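PDB 3EZF: ParA from Salmonella enterica subsp. enterica serovar Newport str. SL317, which is probably a ParA-type plasmid partition ATPase that also binds DNA through its winged helix-turn-helix region to regulate transcription in response to ADP. Local coordinates for residues A[180-185]-A[221-226]. Residues are numbered along the deposited sequence; the frame is centred on the assembly and turned at random.
Sequences AMLNNL and ELVEEH. Unlike the reference sequence in segment 180-185: Asn-184 (reference Asp). Unlike the reference sequence in segment 221-226: Glu-221 (reference Asp), Glu-224 (reference Lys).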
loop_
_atom_site.group_PDB
_atom_site.type_symbol
_atom_site.label_atom_id
_atom_site.label_comp_id
_atom_site.label_asym_id
_atom_site.label_seq_id
_atom_site.Cartn_x
_atom_site.Cartn_y
_atom_site.Cartn_z
ATOM N N ALA A 180 -18.808 -2.530 -11.861
ATOM C CA ALA A 180 -19.185 -2.870 -13.231
ATOM C C ALA A 180 -19.414 -4.365 -13.390
ATOM O O ALA A 180 -20.332 -4.791 -14.093
ATOM C CB ALA A 180 -18.137 -2.409 -14.186
ATOM N N MET A 181 -18.597 -5.174 -12.730
ATOM C CA MET A 181 -18.745 -6.624 -12.829
ATOM C C MET A 181 -20.070 -7.098 -12.251
ATOM O O MET A 181 -20.700 -8.010 -12.767
ATOM C CB MET A 181 -17.621 -7.320 -12.077
ATOM C CG MET A 181 -16.237 -7.037 -12.597
ATOM S SD MET A 181 -14.942 -7.648 -11.414
ATOM C CE MET A 181 -14.957 -9.331 -11.849
ATOM N N LEU A 182 -20.478 -6.483 -11.154
ATOM C CA LEU A 182 -21.718 -6.869 -10.494
ATOM C C LEU A 182 -22.974 -6.373 -11.215
ATOM O O LEU A 182 -24.037 -6.992 -11.111
ATOM C CB LEU A 182 -21.713 -6.372 -9.040
ATOM C CG LEU A 182 -20.717 -7.063 -8.096
ATOM C CD1 LEU A 182 -20.749 -6.411 -6.705
ATOM C CD2 LEU A 182 -21.070 -8.541 -8.006
ATOM N N ASN A 183 -22.850 -5.282 -11.969
ATOM C CA ASN A 183 -24.002 -4.721 -12.664
ATOM C C ASN A 183 -24.330 -5.316 -14.027
ATOM O O ASN A 183 -25.143 -4.756 -14.763
ATOM C CB ASN A 183 -23.850 -3.209 -12.803
ATOM C CG ASN A 183 -23.643 -2.530 -11.478
ATOM O OD1 ASN A 183 -24.251 -2.907 -10.481
ATOM N ND2 ASN A 183 -22.790 -1.513 -11.458
ATOM N N ASN A 184 -23.717 -6.444 -14.367
ATOM C CA ASN A 184 -23.984 -7.082 -15.652
ATOM C C ASN A 184 -24.229 -6.044 -16.772
ATOM O O ASN A 184 -25.242 -6.102 -17.471
ATOM C CB ASN A 184 -25.206 -7.987 -15.513
ATOM C CG ASN A 184 -25.242 -9.082 -16.549
ATOM O OD1 ASN A 184 -24.613 -8.981 -17.596
ATOM N ND2 ASN A 184 -25.990 -10.139 -16.266
ATOM N N LEU A 185 -23.303 -5.094 -16.926
ATOM C CA LEU A 185 -23.406 -4.054 -17.950
ATOM C C LEU A 185 -23.224 -4.618 -19.346
ATOM O O LEU A 185 -22.836 -5.776 -19.516
ATOM C CB LEU A 185 -22.358 -2.977 -17.723
ATOM C CG LEU A 185 -22.352 -2.341 -16.337
ATOM C CD1 LEU A 185 -21.406 -1.132 -16.356
ATOM C CD2 LEU A 185 -23.763 -1.926 -15.953
ATOM N N GLU A 221 -21.404 -13.549 -1.479
ATOM C CA GLU A 221 -22.718 -13.154 -1.045
ATOM C C GLU A 221 -23.448 -12.310 -2.161
ATOM O O GLU A 221 -24.594 -12.595 -2.576
ATOM C CB GLU A 221 -22.468 -12.325 0.244
ATOM C CG GLU A 221 -22.370 -13.113 1.697
ATOM C CD GLU A 221 -20.885 -13.702 2.098
ATOM O OE1 GLU A 221 -19.876 -14.126 1.374
ATOM O OE2 GLU A 221 -20.786 -13.780 3.319
ATOM N N LEU A 222 -22.779 -11.234 -2.594
ATOM C CA LEU A 222 -23.296 -10.320 -3.628
ATOM C C LEU A 222 -23.466 -10.991 -4.985
ATOM O O LEU A 222 -24.392 -10.672 -5.729
ATOM C CB LEU A 222 -22.362 -9.122 -3.823
ATOM C CG LEU A 222 -22.384 -8.070 -2.722
ATOM C CD1 LEU A 222 -21.245 -7.080 -2.908
ATOM C CD2 LEU A 222 -23.721 -7.364 -2.739
ATOM N N VAL A 223 -22.551 -11.894 -5.327
ATOM C CA VAL A 223 -22.636 -12.572 -6.609
ATOM C C VAL A 223 -23.892 -13.415 -6.605
ATOM O O VAL A 223 -24.565 -13.525 -7.617
ATOM C CB VAL A 223 -21.399 -13.471 -6.864
ATOM C CG1 VAL A 223 -21.546 -14.217 -8.191
ATOM C CG2 VAL A 223 -20.135 -12.622 -6.887
ATOM N N GLU A 224 -24.217 -13.988 -5.450
ATOM C CA GLU A 224 -25.402 -14.836 -5.308
ATOM C C GLU A 224 -26.684 -14.037 -5.457
ATOM O O GLU A 224 -27.720 -14.578 -5.842
ATOM C CB GLU A 224 -25.407 -15.523 -3.944
ATOM C CG GLU A 224 -24.122 -16.254 -3.600
ATOM C CD GLU A 224 -24.363 -17.463 -2.710
ATOM O OE1 GLU A 224 -24.897 -18.476 -3.227
ATOM O OE2 GLU A 224 -24.032 -17.396 -1.500
ATOM N N GLU A 225 -26.604 -12.748 -5.144
ATOM C CA GLU A 225 -27.745 -11.840 -5.228
ATOM C C GLU A 225 -27.905 -11.270 -6.635
ATOM O O GLU A 225 -28.890 -11.533 -7.310
ATOM C CB GLU A 225 -27.550 -10.720 -4.200
ATOM C CG GLU A 225 -28.533 -9.580 -4.251
ATOM C CD GLU A 225 -28.325 -8.597 -3.101
ATOM O OE1 GLU A 225 -28.935 -7.500 -3.121
ATOM O OE2 GLU A 225 -27.554 -8.926 -2.170
ATOM N N HIS A 226 -26.898 -10.522 -7.071
ATOM C CA HIS A 226 -26.870 -9.866 -8.373
ATOM C C HIS A 226 -26.564 -10.725 -9.583
ATOM O O HIS A 226 -26.961 -10.378 -10.692
ATOM C CB HIS A 226 -25.871 -8.723 -8.326
ATOM C CG HIS A 226 -26.259 -7.638 -7.377
ATOM N ND1 HIS A 226 -27.134 -6.631 -7.722
ATOM C CD2 HIS A 226 -25.931 -7.428 -6.084
ATOM C CE1 HIS A 226 -27.326 -5.847 -6.678
ATOM N NE2 HIS A 226 -26.605 -6.311 -5.669
#
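Leu-182, in the last turn of helix 177-182, reaches across to Leu-222, Val-223 and His-226 on helix 219-226, joining two short helices of the P-loop NTPase-type domain. The two helices belong to connections around its parallel sheet; strand 203-206, at one edge of that sheet, lies between them in sequence. The backbones come closest at Leu-182 and His-226, whose CA atoms are 6.3 Å apart, and the two segments together bury 195 Å².

The apolar contacts divide between the branches of one leucine. CD1 of Leu-182 meets CD1 of Leu-222 at 3.9 Å, a methyl-to-methyl touch in which the two side chains cross at about a right angle. CD2 of Leu-182 turns to the other neighbour, lying 4.3 Å from CG2 of Val-223. The isobutyl fork thus faces two consecutive residues of the second helix. For Leu-182, chi1 of -69° sets CG opposite the carbonyl carbon, while chi2 of 176° extends the CD1 branch toward Leu-222 and leaves CD2 turned to Val-223. Val-215 of helix 212-216 touches both leucines, and Trp-219 packs on Leu-182, extending this apolar patch within the same chain.

No hydrogen bond joins the two segments, so their direct contact rests on van der Waals packing. Within helix 219-226, the amide N of His-226 bonds to O of Leu-222 at 2.8 Å, tying together two residues that touch Leu-182. The carbonyl O of Leu-182 lies 3.8 Å from CB of His-226.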